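Local structure of tRNA threonylcarbamoyladenosine dehydratase (Escherichia coli K12, 4YED) at residues Q29-A34 with K261-K266; V128-D133 with L152-G157. The protein catalyses the ATP-dependent dehydration of threonylcarbamoyladenosine at position 37 of tRNA to its cyclic form, and can accept sulfur from CsdA in vitro. All coordinates share one frame; numbering follows the deposited sequence.

Contact 1: Q29-A34 with K261-K266; sequences QLFADA and KKMMAK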
loop_
_atom_site.group_PDB
_atom_site.type_symbol
_atom_site.label_atom_id
_atom_site.label_comp_id
_atom_site.label_asym_id
_atom_site.label_seq_id
_atom_site.Cartn_x
_atom_site.Cartn_y
_atom_site.Cartn_z
ATOM N N GLN B 29 7.340 -18.145 13.214
ATOM C CA GLN B 29 7.179 -19.603 12.894
ATOM C C GLN B 29 5.789 -19.929 12.355
ATOM O O GLN B 29 5.608 -20.749 11.412
ATOM C CB GLN B 29 7.475 -20.464 14.170
ATOM C CG GLN B 29 7.577 -21.970 13.929
ATOM C CD GLN B 29 8.681 -22.295 12.989
ATOM O OE1 GLN B 29 9.831 -21.910 13.211
ATOM N NE2 GLN B 29 8.356 -22.947 11.905
ATOM N N LEU B 30 4.780 -19.344 12.988
ATOM C CA LEU B 30 3.404 -19.518 12.547
ATOM C C LEU B 30 3.230 -19.091 11.088
ATOM O O LEU B 30 2.569 -19.781 10.292
ATOM C CB LEU B 30 2.491 -18.724 13.422
ATOM C CG LEU B 30 1.007 -18.741 13.043
ATOM C CD1 LEU B 30 0.439 -20.096 13.361
ATOM C CD2 LEU B 30 0.217 -17.698 13.767
ATOM N N PHE B 31 3.852 -17.969 10.725
ATOM C CA PHE B 31 3.772 -17.443 9.357
ATOM C C PHE B 31 4.601 -18.360 8.407
ATOM O O PHE B 31 4.195 -18.681 7.302
ATOM C CB PHE B 31 4.350 -16.020 9.283
ATOM C CG PHE B 31 3.621 -14.992 10.113
ATOM C CD1 PHE B 31 2.388 -15.207 10.625
ATOM C CD2 PHE B 31 4.231 -13.775 10.357
ATOM C CE1 PHE B 31 1.759 -14.281 11.394
ATOM C CE2 PHE B 31 3.603 -12.809 11.128
ATOM C CZ PHE B 31 2.382 -13.066 11.651
ATOM N N ALA B 32 5.781 -18.765 8.828
ATOM C CA ALA B 32 6.574 -19.657 7.983
ATOM C C ALA B 32 5.814 -20.976 7.686
ATOM O O ALA B 32 5.951 -21.530 6.570
ATOM C CB ALA B 32 7.913 -19.958 8.629
ATOM N N ASP B 33 5.019 -21.433 8.650
ATOM C CA ASP B 33 4.290 -22.708 8.528
ATOM C C ASP B 33 2.919 -22.523 7.804
ATOM O O ASP B 33 2.182 -23.488 7.579
ATOM C CB ASP B 33 4.032 -23.342 9.891
ATOM C CG ASP B 33 5.307 -23.812 10.626
ATOM O OD1 ASP B 33 6.386 -23.988 10.057
ATOM O OD2 ASP B 33 5.228 -23.948 11.856
ATOM N N ALA B 34 2.554 -21.273 7.502
ATOM C CA ALA B 34 1.222 -20.994 6.972
ATOM C C ALA B 34 1.204 -21.177 5.468
ATOM O O ALA B 34 2.248 -21.128 4.780
ATOM C CB ALA B 34 0.783 -19.571 7.359
ATOM N N LYS B 261 -3.686 -11.052 12.248
ATOM C CA LYS B 261 -4.177 -10.793 13.590
ATOM C C LYS B 261 -5.001 -11.982 14.097
ATOM O O LYS B 261 -4.798 -12.491 15.217
ATOM C CB LYS B 261 -5.043 -9.527 13.589
ATOM C CG LYS B 261 -5.655 -9.211 14.919
ATOM C CD LYS B 261 -6.459 -7.934 14.937
ATOM C CE LYS B 261 -7.653 -8.071 14.054
ATOM N NZ LYS B 261 -8.622 -6.983 14.300
ATOM N N LYS B 262 -5.923 -12.423 13.261
ATOM C CA LYS B 262 -6.828 -13.567 13.553
ATOM C C LYS B 262 -6.100 -14.851 13.747
ATOM O O LYS B 262 -6.433 -15.619 14.715
ATOM C CB LYS B 262 -7.863 -13.742 12.429
ATOM C CG LYS B 262 -8.889 -12.640 12.356
ATOM C CD LYS B 262 -9.722 -12.609 13.588
ATOM C CE LYS B 262 -11.057 -12.060 13.261
ATOM N NZ LYS B 262 -11.730 -11.601 14.496
HETATM N N MSE B 263 -5.098 -15.099 12.911
HETATM C CA MSE B 263 -4.263 -16.274 13.061
HETATM C C MSE B 263 -3.456 -16.262 14.331
HETATM O O MSE B 263 -3.341 -17.286 15.021
HETATM C CB MSE B 263 -3.290 -16.426 11.909
HETATM C CG MSE B 263 -4.042 -16.702 10.629
HETATM SE SE MSE B 263 -2.745 -16.520 9.121
HETATM C CE MSE B 263 -1.133 -17.568 9.532
HETATM N N MSE B 264 -2.836 -15.131 14.667
HETATM C CA MSE B 264 -2.109 -15.074 15.933
HETATM C C MSE B 264 -2.994 -15.248 17.153
HETATM O O MSE B 264 -2.597 -15.944 18.065
HETATM C CB MSE B 264 -1.337 -13.734 15.937
HETATM C CG MSE B 264 -0.131 -13.769 14.996
HETATM SE SE MSE B 264 0.802 -11.990 15.199
HETATM C CE MSE B 264 1.262 -11.963 17.100
ATOM N N ALA B 265 -4.161 -14.611 17.180
ATOM C CA ALA B 265 -5.170 -14.806 18.208
ATOM C C ALA B 265 -5.554 -16.310 18.335
ATOM O O ALA B 265 -5.588 -16.864 19.451
ATOM C CB ALA B 265 -6.385 -13.961 17.911
ATOM N N LYS B 266 -5.829 -16.972 17.229
ATOM C CA LYS B 266 -6.132 -18.395 17.264
ATOM C C LYS B 266 -4.982 -19.195 17.859
ATOM O O LYS B 266 -5.202 -20.054 18.670
ATOM C CB LYS B 266 -6.508 -18.907 15.879
ATOM C CG LYS B 266 -6.916 -20.367 15.821
ATOM C CD LYS B 266 -7.455 -20.744 14.453
ATOM C CE LYS B 266 -7.510 -22.257 14.269
ATOM N NZ LYS B 266 -8.110 -22.669 12.968
#

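Contact 2: V128-D133 with L152-G157; sequences VIDAID and LVTTGG. With AMP (adenosine monophosphate), chain G.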
loop_
_atom_site.group_PDB
_atom_site.type_symbol
_atom_site.label_atom_id
_atom_site.label_comp_id
_atom_site.label_asym_id
_atom_site.label_seq_id
_atom_site.Cartn_x
_atom_site.Cartn_y
_atom_site.Cartn_z
ATOM N N VAL B 128 -7.735 -17.555 3.386
ATOM C CA VAL B 128 -8.072 -17.181 2.039
ATOM C C VAL B 128 -8.324 -15.684 1.985
ATOM O O VAL B 128 -9.117 -15.096 2.788
ATOM C CB VAL B 128 -9.310 -17.906 1.524
ATOM C CG1 VAL B 128 -9.553 -17.511 0.073
ATOM C CG2 VAL B 128 -9.077 -19.383 1.617
ATOM N N ILE B 129 -7.646 -15.039 1.047
ATOM C CA ILE B 129 -7.919 -13.634 0.802
ATOM C C ILE B 129 -8.643 -13.514 -0.556
ATOM O O ILE B 129 -8.075 -13.854 -1.608
ATOM C CB ILE B 129 -6.654 -12.789 0.835
ATOM C CG1 ILE B 129 -5.961 -12.899 2.203
ATOM C CG2 ILE B 129 -7.034 -11.374 0.526
ATOM C CD1 ILE B 129 -4.626 -12.255 2.218
ATOM N N ASP B 130 -9.895 -13.087 -0.524
ATOM C CA ASP B 130 -10.703 -13.031 -1.751
ATOM C C ASP B 130 -10.623 -11.626 -2.314
ATOM O O ASP B 130 -11.170 -10.689 -1.699
ATOM C CB ASP B 130 -12.167 -13.345 -1.453
ATOM C CG ASP B 130 -13.105 -12.794 -2.498
ATOM O OD1 ASP B 130 -12.698 -12.726 -3.685
ATOM O OD2 ASP B 130 -14.218 -12.369 -2.138
ATOM N N ALA B 131 -9.977 -11.490 -3.463
ATOM C CA ALA B 131 -9.815 -10.207 -4.119
ATOM C C ALA B 131 -10.360 -10.237 -5.525
ATOM O O ALA B 131 -9.787 -9.627 -6.452
ATOM C CB ALA B 131 -8.375 -9.791 -4.113
ATOM N N ILE B 132 -11.437 -10.998 -5.707
ATOM C CA ILE B 132 -12.108 -11.190 -7.016
ATOM C C ILE B 132 -13.032 -10.000 -7.199
ATOM O O ILE B 132 -13.731 -9.593 -6.258
ATOM C CB ILE B 132 -13.043 -12.459 -6.974
ATOM C CG1 ILE B 132 -12.239 -13.729 -6.757
ATOM C CG2 ILE B 132 -13.872 -12.664 -8.232
ATOM C CD1 ILE B 132 -13.136 -14.895 -6.372
ATOM N N ASP B 133 -13.143 -9.508 -8.407
ATOM C CA ASP B 133 -14.090 -8.418 -8.676
ATOM C C ASP B 133 -15.499 -8.857 -9.122
ATOM O O ASP B 133 -16.445 -8.226 -8.714
ATOM C CB ASP B 133 -13.473 -7.418 -9.675
ATOM C CG ASP B 133 -13.329 -7.993 -11.048
ATOM O OD1 ASP B 133 -13.192 -9.227 -11.173
ATOM O OD2 ASP B 133 -13.360 -7.207 -12.012
ATOM N N LEU B 152 -11.379 -16.784 6.060
ATOM C CA LEU B 152 -11.540 -15.932 4.878
ATOM C C LEU B 152 -11.632 -14.480 5.250
ATOM O O LEU B 152 -12.310 -14.087 6.214
ATOM C CB LEU B 152 -12.821 -16.285 4.207
ATOM C CG LEU B 152 -13.353 -15.419 3.080
ATOM C CD1 LEU B 152 -12.660 -15.723 1.800
ATOM C CD2 LEU B 152 -14.832 -15.701 3.004
ATOM N N VAL B 153 -10.932 -13.676 4.488
ATOM C CA VAL B 153 -11.288 -12.242 4.446
ATOM C C VAL B 153 -11.639 -11.843 3.013
ATOM O O VAL B 153 -10.941 -12.184 2.056
ATOM C CB VAL B 153 -10.215 -11.363 5.116
ATOM C CG1 VAL B 153 -8.840 -11.573 4.505
ATOM C CG2 VAL B 153 -10.605 -9.907 5.047
ATOM N N THR B 154 -12.750 -11.171 2.865
ATOM C CA THR B 154 -13.148 -10.674 1.564
ATOM C C THR B 154 -12.959 -9.117 1.472
ATOM O O THR B 154 -12.754 -8.432 2.491
ATOM C CB THR B 154 -14.558 -11.119 1.136
ATOM O OG1 THR B 154 -14.736 -10.809 -0.274
ATOM C CG2 THR B 154 -15.609 -10.519 1.992
ATOM N N THR B 155 -12.927 -8.618 0.251
ATOM C CA THR B 155 -12.631 -7.221 -0.002
ATOM C C THR B 155 -13.735 -6.694 -0.892
ATOM O O THR B 155 -14.042 -7.289 -1.928
ATOM C CB THR B 155 -11.227 -7.033 -0.632
ATOM O OG1 THR B 155 -11.165 -7.719 -1.851
ATOM C CG2 THR B 155 -10.098 -7.559 0.257
ATOM N N GLY B 156 -14.388 -5.612 -0.450
ATOM C CA GLY B 156 -15.392 -4.896 -1.263
ATOM C C GLY B 156 -14.758 -4.170 -2.452
ATOM O O GLY B 156 -13.616 -4.429 -2.827
ATOM N N GLY B 157 -15.504 -3.234 -3.029
ATOM C CA GLY B 157 -15.007 -2.512 -4.204
ATOM C C GLY B 157 -14.023 -1.456 -3.740
ATOM O O GLY B 157 -14.392 -0.651 -2.879
HETATM P P AMP G . -8.985 -5.613 -10.531
HETATM O O1P AMP G . -9.206 -5.478 -12.057
HETATM O O2P AMP G . -7.905 -4.654 -10.123
HETATM O O3P AMP G . -10.297 -5.652 -9.751
HETATM O "O5'" AMP G . -8.516 -7.121 -10.309
HETATM C "C5'" AMP G . -9.467 -8.165 -10.108
HETATM C "C4'" AMP G . -8.698 -9.456 -10.425
HETATM O "O4'" AMP G . -9.559 -10.564 -10.122
HETATM C "C3'" AMP G . -8.280 -9.549 -11.912
HETATM O "O3'" AMP G . -6.893 -9.897 -12.171
HETATM C "C2'" AMP G . -9.186 -10.646 -12.457
HETATM O "O2'" AMP G . -8.573 -11.376 -13.520
HETATM C "C1'" AMP G . -9.381 -11.486 -11.204
HETATM N N9 AMP G . -10.540 -12.355 -11.266
HETATM C C8 AMP G . -11.750 -12.011 -11.762
HETATM N N7 AMP G . -12.593 -13.050 -11.683
HETATM C C5 AMP G . -11.930 -14.055 -11.091
HETATM C C6 AMP G . -12.258 -15.423 -10.678
HETATM N N6 AMP G . -13.531 -15.816 -10.936
HETATM N N1 AMP G . -11.293 -16.210 -10.068
HETATM C C2 AMP G . -10.020 -15.749 -9.873
HETATM N N3 AMP G . -9.621 -14.502 -10.212
HETATM C C4 AMP G . -10.538 -13.616 -10.814
#

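Contact 1: Q29-A34 with K261-K266
L30 lays its CD2 methyl over the turn of helix 245-269 where M263 passes into M264. CD2 sits 3.8 Å from M263 O and 4.1 Å from M264 CG, so one branch of the leucine covers both backbone and side chain. CG stands anti to the backbone N (chi1 177°), a torsion that brings CD2 to the M263-M264 backbone. The two methionines, both selenomethionine in this crystal, part to reach different partners. M263 bends at chi3 (50°), and its methyl CE comes 3.5 Å from A34 CB; the same methyl approaches F31 CD1 obliquely at 4.4 Å. M264 turns to the far end of the ring, where its SE lies 4.0 Å from F31 CZ and its CG 4.1 Å from F31 CE1. That selenium is 70° off the ring normal, an oblique Met-aromatic contact. Y23 packs edge-to-face on F31 and also touches M264, while Y127 of strand 127-130 lies against M263, so this apolar patch is mostly buried. L260, one turn before M264 on the same helix, also touches F31. The whole is apolar helix packing, in which helix 25-32 and the residues after it meet the C-terminal helix beside the Rossmann-like sheet of this HesA/MoeB/ThiF-family enzyme.

Contact 2: V128-D133 with L152-G157
D130 and T154 lie side by side, pointing the same way, with T154 OG1 donating to D130 OD2 at 2.5 Å, a length so short that its exact value is doubtful. They sit on neighbouring parallel strands, 127-130 and 152-155, of a beta-alpha-beta crossover in the Rossmann-like core, with helix 135-148 as the connection. The same OD2 forms a salt bridge with K138 of that helix, whose NZ also bonds to the backbone oxygens of I132 and T155. OD1, the other carboxylate oxygen, accepts from I132 N at 2.9 Å, on the syn side but tilted 35° out of the carboxylate plane, closing an Asx turn as the chain leaves the strand. The aspartate thus joins strand, helix and turn, and an alanine here would probably leave the K138 ammonium without its carboxylate and the turn less firmly held. Between the strands, D130 N reaches V153 O at 2.9 Å, nearly straight at 176°, and V153 N bonds to V128 O. Packing splits across the sheet: I129 and V153 run alongside each other, CG1 to CG1 at 3.9 Å, and both touch A255 of helix 245-269. On the D130 side, V128 CG1 meets L152 CD1 at 4.0 Å. Beyond the strand, A131 to D133 enter the nucleotide pocket: I132 CG2 lies 3.7 Å from N7 of the AMP adenine, and D133 OD1 lies 3.2 Å from AMP C8.

Starting from the N terminus, the chain passes helix 25-32, the first half of contact 1, and leads directly into strand 35-39 of the central sheet. Well into the sheet, strand 127-130 opens contact 2, and the short loop through helix 135-148 closes it at strand 152-155. The chain then continues through the remaining strands to helix 245-269, which closes the far longer loop of contact 1. Contact 2 is therefore nested inside contact 1. Their centres lie 19 Å apart and they do not touch, yet helix 245-269 spans both: its middle packs on the sheet at contact 2, and its later residues 261-266 belong to contact 1.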